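Local coordinates for protein argonaute (Marinitoga piezophila, PDB 5I4A) that cleaves single-stranded DNA, and can also cut RNA, at targets complementary to a short guide RNA that carries a 5'-hydroxyl end, at residues L481-E485 against K486-D490; E596-I599 against E600-L604; R391-P394 against D395-L399; L623-A626 against N627-L631. All coordinates share one frame; numbering follows the deposited sequence.

Contact 1. Residues L481-E485 against K486-D490; sequences LELNE and KMNLD
N484 caps the first turn of helix 485-507: its OD1 accepts the backbone N-H of M487 at 2.8 Å, with an N-H...O angle of 156°. The donor lies in the plane of the side-chain carbonyl, on a lone pair. With CG anti to the backbone N (chi1 176°), the amide turns over the helix start and also brings OD1 within 3.0 Å of K486 N. The main chain of N484 takes up the next amide, its O receiving N488 N at 2.8 Å, nearly along the C=O axis; E485 O then accepts L489 N at 3.0 Å. On the outer face K486 NZ forms a salt bridge with D490 OD2 one turn on, at 3.1 Å, D490 OD2 offering its syn lone pair.

Outside these bonds come the packing contacts. M487 bends at chi3 (-47°) and sets its CE 3.5 Å from N484 CB, reaching E482 CB and E482 O as well. N488, buried, lies against the N484 carbonyl. E485 and L489 run side by side, OE2 of E485 coming 3.5 Å from L489 CD1; that same oxygen has a weak hydrogen bond to D525 N. Without the side-chain oxygen of N484, as with an alanine here, M487 N-H is likely to lose its capping acceptor and the first turn to fray.

E485 is inferred to belong to the active site, and here it sits in the first turn of a capped helix. The cap on M487 N and the bond from L489 N to E485 O order the helix start around it, while the carboxylate leans on L489 and the 524-525 loop.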
loop_
_atom_site.group_PDB
_atom_site.type_symbol
_atom_site.label_atom_id
_atom_site.label_comp_id
_atom_site.label_asym_id
_atom_site.label_seq_id
_atom_site.Cartn_x
_atom_site.Cartn_y
_atom_site.Cartn_z
ATOM N N LEU A 481 9.367 2.765 -19.097
ATOM C CA LEU A 481 9.677 1.749 -20.086
ATOM C C LEU A 481 8.466 1.536 -20.986
ATOM O O LEU A 481 7.321 1.616 -20.537
ATOM C CB LEU A 481 10.070 0.435 -19.407
ATOM C CG LEU A 481 11.278 0.508 -18.470
ATOM C CD1 LEU A 481 11.350 -0.725 -17.582
ATOM C CD2 LEU A 481 12.562 0.673 -19.268
ATOM N N GLU A 482 8.726 1.281 -22.269
ATOM C CA GLU A 482 7.641 1.035 -23.215
ATOM C C GLU A 482 6.919 -0.258 -22.857
ATOM O O GLU A 482 7.552 -1.304 -22.672
ATOM C CB GLU A 482 8.177 0.965 -24.645
ATOM C CG GLU A 482 8.755 2.272 -25.180
ATOM C CD GLU A 482 7.690 3.319 -25.471
ATOM O OE1 GLU A 482 7.328 3.505 -26.655
ATOM O OE2 GLU A 482 7.208 3.954 -24.510
ATOM N N LEU A 483 5.592 -0.186 -22.756
ATOM C CA LEU A 483 4.800 -1.345 -22.365
ATOM C C LEU A 483 4.910 -2.457 -23.399
ATOM O O LEU A 483 4.273 -2.409 -24.456
ATOM C CB LEU A 483 3.336 -0.949 -22.151
ATOM C CG LEU A 483 2.372 -2.047 -21.693
ATOM C CD1 LEU A 483 3.009 -2.948 -20.644
ATOM C CD2 LEU A 483 1.095 -1.425 -21.147
ATOM N N ASN A 484 5.727 -3.459 -23.093
ATOM C CA ASN A 484 5.916 -4.609 -23.969
ATOM C C ASN A 484 6.402 -5.758 -23.102
ATOM O O ASN A 484 7.480 -5.662 -22.505
ATOM C CB ASN A 484 6.912 -4.295 -25.089
ATOM C CG ASN A 484 7.199 -5.499 -25.971
ATOM O OD1 ASN A 484 8.040 -6.335 -25.640
ATOM N ND2 ASN A 484 6.512 -5.583 -27.105
ATOM N N GLU A 485 5.596 -6.819 -23.016
ATOM C CA GLU A 485 5.912 -7.972 -22.184
ATOM C C GLU A 485 7.353 -8.421 -22.374
ATOM O O GLU A 485 8.104 -8.584 -21.405
ATOM C CB GLU A 485 4.950 -9.120 -22.512
ATOM C CG GLU A 485 5.182 -10.382 -21.698
ATOM C CD GLU A 485 4.475 -10.341 -20.363
ATOM O OE1 GLU A 485 3.236 -10.496 -20.345
ATOM O OE2 GLU A 485 5.155 -10.134 -19.337
ATOM N N LYS A 486 7.766 -8.599 -23.628
ATOM C CA LYS A 486 9.094 -9.144 -23.889
ATOM C C LYS A 486 10.191 -8.183 -23.453
ATOM O O LYS A 486 11.209 -8.608 -22.896
ATOM C CB LYS A 486 9.239 -9.492 -25.371
ATOM C CG LYS A 486 10.659 -9.863 -25.805
ATOM C CD LYS A 486 11.226 -11.055 -25.044
ATOM C CE LYS A 486 12.521 -11.556 -25.666
ATOM N NZ LYS A 486 13.315 -10.430 -26.226
ATOM N N MET A 487 10.024 -6.886 -23.721
ATOM C CA MET A 487 11.061 -5.949 -23.303
ATOM C C MET A 487 11.092 -5.827 -21.787
ATOM O O MET A 487 12.167 -5.829 -21.181
ATOM C CB MET A 487 10.875 -4.582 -23.962
ATOM C CG MET A 487 11.047 -4.631 -25.455
ATOM S SD MET A 487 11.120 -2.984 -26.151
ATOM C CE MET A 487 9.733 -2.236 -25.312
ATOM N N ASN A 488 9.917 -5.814 -21.151
ATOM C CA ASN A 488 9.858 -5.621 -19.704
ATOM C C ASN A 488 10.491 -6.785 -18.943
ATOM O O ASN A 488 11.128 -6.587 -17.907
ATOM C CB ASN A 488 8.410 -5.416 -19.264
ATOM C CG ASN A 488 7.804 -4.144 -19.830
ATOM O OD1 ASN A 488 8.518 -3.224 -20.231
ATOM N ND2 ASN A 488 6.478 -4.085 -19.857
ATOM N N LEU A 489 10.318 -8.004 -19.430
ATOM C CA LEU A 489 10.893 -9.168 -18.763
ATOM C C LEU A 489 12.390 -9.293 -18.993
ATOM O O LEU A 489 13.089 -9.896 -18.169
ATOM C CB LEU A 489 10.177 -10.426 -19.246
ATOM C CG LEU A 489 8.953 -11.038 -18.534
ATOM C CD1 LEU A 489 8.243 -11.870 -19.521
ATOM C CD2 LEU A 489 9.425 -11.888 -17.410
ATOM N N ASP A 490 12.899 -8.715 -20.078
ATOM C CA ASP A 490 14.347 -8.643 -20.246
ATOM C C ASP A 490 14.974 -7.799 -19.143
ATOM O O ASP A 490 15.898 -8.242 -18.444
ATOM C CB ASP A 490 14.711 -8.071 -21.619
ATOM C CG ASP A 490 14.428 -9.036 -22.757
ATOM O OD1 ASP A 490 14.358 -10.266 -22.514
ATOM O OD2 ASP A 490 14.293 -8.568 -23.904
#

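Contact 2. Residues E596-I599 against E600-L604; sequences EEII and EQIYL
I598 and I602, one turn apart on helix 595-605, make the tight side of this contact. CG2 of I598 meets CD1 of I602 at 3.9 Å, the two branches crossing obliquely. In I602, CG1 lies beside its own backbone N (chi1 -69°), which turns it back over the preceding turn to 3.3 Å from the carbonyl O of I598. That oxygen also accepts I602 N at 2.9 Å, with the donor tilted 17° from the carbonyl plane. This face looks onto the PIWI sheet: I598 on F515 and I586, I602 on L517 and V584. I599 touches V584 too and extends the apolar surface to Y569.

The glutamates lie on the looser, more exposed side, and their carboxylates do not touch. E600 reaches back only with CB, 3.6 Å from E596 O, and its extended chain makes a long, weak ion pair with K436. E597 OE2 and E600 OE2 stay 6.9 Å apart, while E597 OE1 accepts T594 N just before the segment. Q601 stands between the two sides: its CG lies over E597 O, which accepts Q601 N at 3.0 Å, and its OE1 is hydrogen-bonded to Y445 OH.

Chemically this is an amphipathic helix, seated on the sheet by branched aliphatic side chains. The like charges on its acidic side are spaced out, so any repulsion between them is probably modest.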
loop_
_atom_site.group_PDB
_atom_site.type_symbol
_atom_site.label_atom_id
_atom_site.label_comp_id
_atom_site.label_asym_id
_atom_site.label_seq_id
_atom_site.Cartn_x
_atom_site.Cartn_y
_atom_site.Cartn_z
ATOM N N GLU A 596 4.783 -23.246 5.259
ATOM C CA GLU A 596 4.695 -22.635 6.583
ATOM C C GLU A 596 5.975 -21.893 6.949
ATOM O O GLU A 596 5.926 -20.801 7.527
ATOM C CB GLU A 596 4.387 -23.701 7.636
ATOM C CG GLU A 596 3.027 -24.368 7.491
ATOM C CD GLU A 596 3.029 -25.513 6.494
ATOM O OE1 GLU A 596 4.096 -25.806 5.917
ATOM O OE2 GLU A 596 1.959 -26.125 6.293
ATOM N N GLU A 597 7.132 -22.474 6.625
ATOM C CA GLU A 597 8.400 -21.824 6.938
ATOM C C GLU A 597 8.617 -20.587 6.076
ATOM O O GLU A 597 9.107 -19.563 6.565
ATOM C CB GLU A 597 9.549 -22.814 6.760
ATOM C CG GLU A 597 9.599 -23.899 7.820
ATOM C CD GLU A 597 10.489 -25.056 7.420
ATOM O OE1 GLU A 597 10.683 -25.261 6.204
ATOM O OE2 GLU A 597 10.992 -25.759 8.320
ATOM N N ILE A 598 8.256 -20.664 4.794
ATOM C CA ILE A 598 8.364 -19.505 3.911
ATOM C C ILE A 598 7.468 -18.377 4.405
ATOM O O ILE A 598 7.869 -17.208 4.435
ATOM C CB ILE A 598 8.023 -19.900 2.463
ATOM C CG1 ILE A 598 9.019 -20.938 1.945
ATOM C CG2 ILE A 598 8.021 -18.675 1.562
ATOM C CD1 ILE A 598 8.701 -21.440 0.547
ATOM N N ILE A 599 6.237 -18.710 4.798
ATOM C CA ILE A 599 5.306 -17.694 5.281
ATOM C C ILE A 599 5.858 -17.013 6.526
ATOM O O ILE A 599 5.741 -15.793 6.690
ATOM C CB ILE A 599 3.925 -18.321 5.547
ATOM C CG1 ILE A 599 3.368 -18.960 4.273
ATOM C CG2 ILE A 599 2.963 -17.284 6.095
ATOM C CD1 ILE A 599 3.226 -18.010 3.112
ATOM N N GLU A 600 6.473 -17.790 7.421
ATOM C CA GLU A 600 7.038 -17.206 8.632
ATOM C C GLU A 600 8.202 -16.279 8.305
ATOM O O GLU A 600 8.361 -15.230 8.939
ATOM C CB GLU A 600 7.479 -18.308 9.596
ATOM C CG GLU A 600 8.046 -17.790 10.913
ATOM C CD GLU A 600 8.821 -18.845 11.667
ATOM O OE1 GLU A 600 8.660 -18.927 12.905
ATOM O OE2 GLU A 600 9.589 -19.589 11.018
ATOM N N GLN A 601 9.024 -16.641 7.314
ATOM C CA GLN A 601 10.138 -15.775 6.944
ATOM C C GLN A 601 9.642 -14.484 6.308
ATOM O O GLN A 601 10.223 -13.417 6.525
ATOM C CB GLN A 601 11.092 -16.505 5.999
ATOM C CG GLN A 601 12.002 -17.500 6.689
ATOM C CD GLN A 601 12.914 -18.212 5.717
ATOM O OE1 GLN A 601 13.502 -17.591 4.834
ATOM N NE2 GLN A 601 13.026 -19.525 5.864
ATOM N N ILE A 602 8.566 -14.562 5.521
ATOM C CA ILE A 602 8.009 -13.361 4.906
ATOM C C ILE A 602 7.474 -12.420 5.976
ATOM O O ILE A 602 7.643 -11.197 5.892
ATOM C CB ILE A 602 6.927 -13.744 3.879
ATOM C CG1 ILE A 602 7.568 -14.440 2.674
ATOM C CG2 ILE A 602 6.134 -12.518 3.442
ATOM C CD1 ILE A 602 6.581 -15.061 1.738
ATOM N N TYR A 603 6.834 -12.974 7.007
ATOM C CA TYR A 603 6.353 -12.143 8.106
ATOM C C TYR A 603 7.511 -11.533 8.885
ATOM O O TYR A 603 7.474 -10.348 9.238
ATOM C CB TYR A 603 5.455 -12.959 9.034
ATOM C CG TYR A 603 4.890 -12.147 10.176
ATOM C CD1 TYR A 603 3.809 -11.299 9.979
ATOM C CD2 TYR A 603 5.440 -12.220 11.446
ATOM C CE1 TYR A 603 3.289 -10.551 11.014
ATOM C CE2 TYR A 603 4.928 -11.475 12.491
ATOM C CZ TYR A 603 3.851 -10.644 12.269
ATOM O OH TYR A 603 3.331 -9.898 13.300
ATOM N N LEU A 604 8.545 -12.328 9.170
ATOM C CA LEU A 604 9.711 -11.795 9.866
ATOM C C LEU A 604 10.375 -10.686 9.065
ATOM O O LEU A 604 10.962 -9.768 9.648
ATOM C CB LEU A 604 10.717 -12.913 10.153
ATOM C CG LEU A 604 10.311 -14.007 11.146
ATOM C CD1 LEU A 604 11.230 -15.206 11.021
ATOM C CD2 LEU A 604 10.314 -13.481 12.576
#

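Contact 3. Residues R391-P394 against D395-L399; sequences RNFP and DNLIL
A beta-alpha-beta unit of the Mid domain, strand 374-379, helix 387-392 and strand 398-403, makes its return to the sheet here, and F393, the first residue to leave the helix, folds over the turn that follows. Its ring is held between two side chains. Over one face stands L399 CD1, 3.8 Å from the ring centroid and just 7° off the normal, a clean CH-pi contact. Against the opposite face lies CD of P394, the very next residue, set toward the rim. L399 owes this position to its first torsion: CG is anti to the backbone N (chi1 -179°), and one methyl is carried over the centre of the ring. L397 CD1 approaches obliquely, 3.9 Å from F393 CE2, its side chain at about a right angle to that of F393.

Between ring and strand the chain makes a type I beta turn from P394 to L397, closed by a weak hydrogen bond from L397 N to P394 O at 3.3 Å. L397 CD1 also lies 4.2 Å from P394 CB, joining the proline to the same apolar cluster. N396 takes the chi1 of 56° that sets CG between N and the carbonyl carbon; its OD1 then rests 3.4 Å from P394 CB, while ND2 donates to the carbonyls of I366 and I369.

Farther out, F301 meets the F393 ring edge-to-face, and A375 and V377 of strand 374-379 touch it. The arrangement is a helix-to-strand connection of a parallel beta-alpha-beta crossover, with an aromatic residue plugged between helix end and sheet.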
loop_
_atom_site.group_PDB
_atom_site.type_symbol
_atom_site.label_atom_id
_atom_site.label_comp_id
_atom_site.label_asym_id
_atom_site.label_seq_id
_atom_site.Cartn_x
_atom_site.Cartn_y
_atom_site.Cartn_z
ATOM N N ARG A 391 17.772 16.275 -4.067
ATOM C CA ARG A 391 18.433 16.276 -5.368
ATOM C C ARG A 391 19.668 17.171 -5.376
ATOM O O ARG A 391 20.689 16.824 -5.981
ATOM C CB ARG A 391 17.425 16.716 -6.429
ATOM C CG ARG A 391 17.925 16.883 -7.849
ATOM C CD ARG A 391 16.706 16.962 -8.763
ATOM N NE ARG A 391 16.948 17.640 -10.030
ATOM C CZ ARG A 391 16.053 17.716 -11.011
ATOM N NH1 ARG A 391 14.861 17.146 -10.870
ATOM N NH2 ARG A 391 16.347 18.355 -12.134
ATOM N N ASN A 392 19.601 18.318 -4.702
ATOM C CA ASN A 392 20.670 19.308 -4.749
ATOM C C ASN A 392 21.651 19.192 -3.592
ATOM O O ASN A 392 22.698 19.850 -3.619
ATOM C CB ASN A 392 20.075 20.716 -4.767
ATOM C CG ASN A 392 19.070 20.900 -5.880
ATOM O OD1 ASN A 392 19.233 20.351 -6.970
ATOM N ND2 ASN A 392 18.017 21.663 -5.610
ATOM N N PHE A 393 21.346 18.378 -2.588
ATOM C CA PHE A 393 22.200 18.291 -1.419
ATOM C C PHE A 393 23.512 17.590 -1.764
ATOM O O PHE A 393 23.545 16.712 -2.632
ATOM C CB PHE A 393 21.489 17.542 -0.300
ATOM C CG PHE A 393 21.766 18.100 1.055
ATOM C CD1 PHE A 393 21.234 19.321 1.435
ATOM C CD2 PHE A 393 22.563 17.412 1.948
ATOM C CE1 PHE A 393 21.491 19.841 2.683
ATOM C CE2 PHE A 393 22.826 17.928 3.191
ATOM C CZ PHE A 393 22.289 19.143 3.562
ATOM N N PRO A 394 24.611 17.971 -1.110
ATOM C CA PRO A 394 25.889 17.290 -1.356
ATOM C C PRO A 394 25.771 15.798 -1.082
ATOM O O PRO A 394 25.226 15.377 -0.059
ATOM C CB PRO A 394 26.852 17.977 -0.380
ATOM C CG PRO A 394 26.238 19.312 -0.111
ATOM C CD PRO A 394 24.754 19.097 -0.168
ATOM N N ASP A 395 26.286 14.995 -2.013
ATOM C CA ASP A 395 26.105 13.553 -1.949
ATOM C C ASP A 395 26.999 12.884 -0.915
ATOM O O ASP A 395 26.754 11.726 -0.564
ATOM C CB ASP A 395 26.354 12.931 -3.325
ATOM C CG ASP A 395 25.365 13.415 -4.366
ATOM O OD1 ASP A 395 24.187 13.637 -4.013
ATOM O OD2 ASP A 395 25.767 13.582 -5.536
ATOM N N ASN A 396 28.021 13.574 -0.418
ATOM C CA ASN A 396 28.869 13.002 0.618
ATOM C C ASN A 396 28.290 13.178 2.017
ATOM O O ASN A 396 28.933 12.775 2.992
ATOM C CB ASN A 396 30.273 13.610 0.548
ATOM C CG ASN A 396 30.264 15.122 0.653
ATOM O OD1 ASN A 396 29.326 15.783 0.210
ATOM N ND2 ASN A 396 31.318 15.678 1.241
ATOM N N LEU A 397 27.098 13.754 2.141
ATOM C CA LEU A 397 26.434 13.927 3.424
ATOM C C LEU A 397 25.169 13.081 3.482
ATOM O O LEU A 397 24.490 12.877 2.473
ATOM C CB LEU A 397 26.073 15.396 3.667
ATOM C CG LEU A 397 27.221 16.407 3.661
ATOM C CD1 LEU A 397 26.680 17.820 3.788
ATOM C CD2 LEU A 397 28.203 16.106 4.780
ATOM N N ILE A 398 24.861 12.594 4.681
ATOM C CA ILE A 398 23.655 11.812 4.928
ATOM C C ILE A 398 22.571 12.798 5.354
ATOM O O ILE A 398 22.571 13.292 6.484
ATOM C CB ILE A 398 23.888 10.731 5.986
ATOM C CG1 ILE A 398 25.018 9.794 5.550
ATOM C CG2 ILE A 398 22.609 9.937 6.231
ATOM C CD1 ILE A 398 25.396 8.761 6.595
ATOM N N LEU A 399 21.646 13.081 4.443
ATOM C CA LEU A 399 20.624 14.091 4.676
ATOM C C LEU A 399 19.668 13.633 5.773
ATOM O O LEU A 399 19.044 12.571 5.662
ATOM C CB LEU A 399 19.875 14.369 3.374
ATOM C CG LEU A 399 18.763 15.416 3.354
ATOM C CD1 LEU A 399 19.242 16.698 3.987
ATOM C CD2 LEU A 399 18.317 15.664 1.925
#

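Contact 4. Residues L623-A626 against N627-L631; sequences LHIA and NKVAL
N627, inferred to be an active-site residue and a ligand of the second manganese ion, is held in place by the backbone of L623 one turn back. N627 N donates to L623 O at 2.9 Å, with an N-H...O angle of 173°, and N627 CB lies 3.5 Å from the same oxygen. CG sits beside the backbone N (chi1 -73°), which folds the amide back over that carbonyl and brings the side chain to about 3 Å, nearest atoms, from those of D449 and D519.

The same i to i+4 pattern continues round the helix. V629 N reaches I625 O at 2.8 Å, nearly in line with the carbonyl, and V629 CG2 packs on I625 CG2 at 3.9 Å, the two side chains running alongside each other. A630 N bonds to A626 O at 3.1 Å.

On a further side H624 and K628 point the same way. K628 CG stands over one face of the imidazole, toward its rim and 4.1 Å from H624 NE2. The lysine chain bends at chi2 and again at chi4, and its ammonium makes a cation-pi contact with Y639, while the H624 ring meets that of Y617.

I625 and V629 press on strands 458-466 and 472-482, L623 on L517 of strand 513-519, and so the helix is set against the sheet. A leucine here instead of N627 would probably cost the site the polar amide inferred to bind manganese and leave D449 and D519 beside an apolar side chain. The chemistry thus joins a bonded helical frame and an apolar underside to one amide turned toward the acidic residues of the inferred metal site.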
loop_
_atom_site.group_PDB
_atom_site.type_symbol
_atom_site.label_atom_id
_atom_site.label_comp_id
_atom_site.label_asym_id
_atom_site.label_seq_id
_atom_site.Cartn_x
_atom_site.Cartn_y
_atom_site.Cartn_z
ATOM N N LEU A 623 9.890 -5.531 -0.160
ATOM C CA LEU A 623 8.734 -4.942 -0.830
ATOM C C LEU A 623 8.482 -3.522 -0.352
ATOM O O LEU A 623 8.107 -2.651 -1.146
ATOM C CB LEU A 623 7.493 -5.802 -0.600
ATOM C CG LEU A 623 7.221 -6.932 -1.587
ATOM C CD1 LEU A 623 5.810 -7.434 -1.382
ATOM C CD2 LEU A 623 7.422 -6.457 -3.014
ATOM N N HIS A 624 8.655 -3.278 0.949
ATOM C CA HIS A 624 8.534 -1.919 1.471
ATOM C C HIS A 624 9.489 -0.973 0.754
ATOM O O HIS A 624 9.109 0.142 0.377
ATOM C CB HIS A 624 8.804 -1.914 2.973
ATOM C CG HIS A 624 8.801 -0.547 3.580
ATOM N ND1 HIS A 624 7.652 0.064 4.034
ATOM C CD2 HIS A 624 9.807 0.334 3.796
ATOM C CE1 HIS A 624 7.949 1.260 4.509
ATOM N NE2 HIS A 624 9.251 1.448 4.376
ATOM N N ILE A 625 10.731 -1.408 0.547
ATOM C CA ILE A 625 11.704 -0.585 -0.163
ATOM C C ILE A 625 11.273 -0.375 -1.609
ATOM O O ILE A 625 11.284 0.751 -2.122
ATOM C CB ILE A 625 13.101 -1.226 -0.082
ATOM C CG1 ILE A 625 13.542 -1.380 1.375
ATOM C CG2 ILE A 625 14.100 -0.403 -0.865
ATOM C CD1 ILE A 625 14.592 -2.455 1.580
ATOM N N ALA A 626 10.884 -1.460 -2.285
ATOM C CA ALA A 626 10.530 -1.370 -3.698
ATOM C C ALA A 626 9.357 -0.423 -3.919
ATOM O O ALA A 626 9.376 0.392 -4.850
ATOM C CB ALA A 626 10.212 -2.759 -4.251
ATOM N N ASN A 627 8.326 -0.512 -3.074
ATOM C CA ASN A 627 7.214 0.426 -3.179
ATOM C C ASN A 627 7.679 1.860 -2.948
ATOM O O ASN A 627 7.303 2.771 -3.695
ATOM C CB ASN A 627 6.109 0.064 -2.185
ATOM C CG ASN A 627 5.334 -1.181 -2.588
ATOM O OD1 ASN A 627 5.488 -1.694 -3.698
ATOM N ND2 ASN A 627 4.484 -1.662 -1.691
ATOM N N LYS A 628 8.507 2.076 -1.921
ATOM C CA LYS A 628 8.921 3.430 -1.569
ATOM C C LYS A 628 9.812 4.045 -2.642
ATOM O O LYS A 628 9.630 5.210 -3.014
ATOM C CB LYS A 628 9.639 3.430 -0.217
ATOM C CG LYS A 628 8.720 3.611 0.978
ATOM C CD LYS A 628 8.021 4.958 0.922
ATOM C CE LYS A 628 7.146 5.191 2.142
ATOM N NZ LYS A 628 7.935 5.624 3.327
ATOM N N VAL A 629 10.783 3.282 -3.152
ATOM C CA VAL A 629 11.699 3.826 -4.151
ATOM C C VAL A 629 10.972 4.099 -5.463
ATOM O O VAL A 629 11.268 5.076 -6.160
ATOM C CB VAL A 629 12.901 2.883 -4.345
ATOM C CG1 VAL A 629 13.774 3.356 -5.498
ATOM C CG2 VAL A 629 13.717 2.809 -3.064
ATOM N N ALA A 630 10.002 3.254 -5.815
ATOM C CA ALA A 630 9.232 3.484 -7.032
ATOM C C ALA A 630 8.316 4.694 -6.917
ATOM O O ALA A 630 7.897 5.241 -7.943
ATOM C CB ALA A 630 8.405 2.243 -7.374
ATOM N N LEU A 631 8.016 5.137 -5.697
ATOM C CA LEU A 631 7.016 6.176 -5.498
ATOM C C LEU A 631 7.542 7.573 -5.831
ATOM O O LEU A 631 6.761 8.430 -6.262
ATOM C CB LEU A 631 6.503 6.115 -4.056
ATOM C CG LEU A 631 5.055 6.525 -3.782
ATOM C CD1 LEU A 631 4.517 5.774 -2.578
ATOM C CD2 LEU A 631 4.956 8.023 -3.555
#

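In the fold
Along the chain the order is contact 3, contact 1, contact 2, contact 4. Contact 3 belongs to the Mid domain and its parallel sheet; the other three lie in the PIWI domain, which has the RNase H fold. Contact 1 leaves edge strand 472-482 of the mixed sheet, and the helices of contacts 2 and 4 follow each other in sequence and both pack against strand 513-519, their nearest atoms about 7 Å apart. Centres of contacts 1, 2 and 3 each lie about 20 Å from that of contact 4. Contacts 1 and 4, about 11 Å apart at their nearest atoms, contribute E485 and N627, so the inferred active site draws on parts of the PIWI domain well separated in sequence.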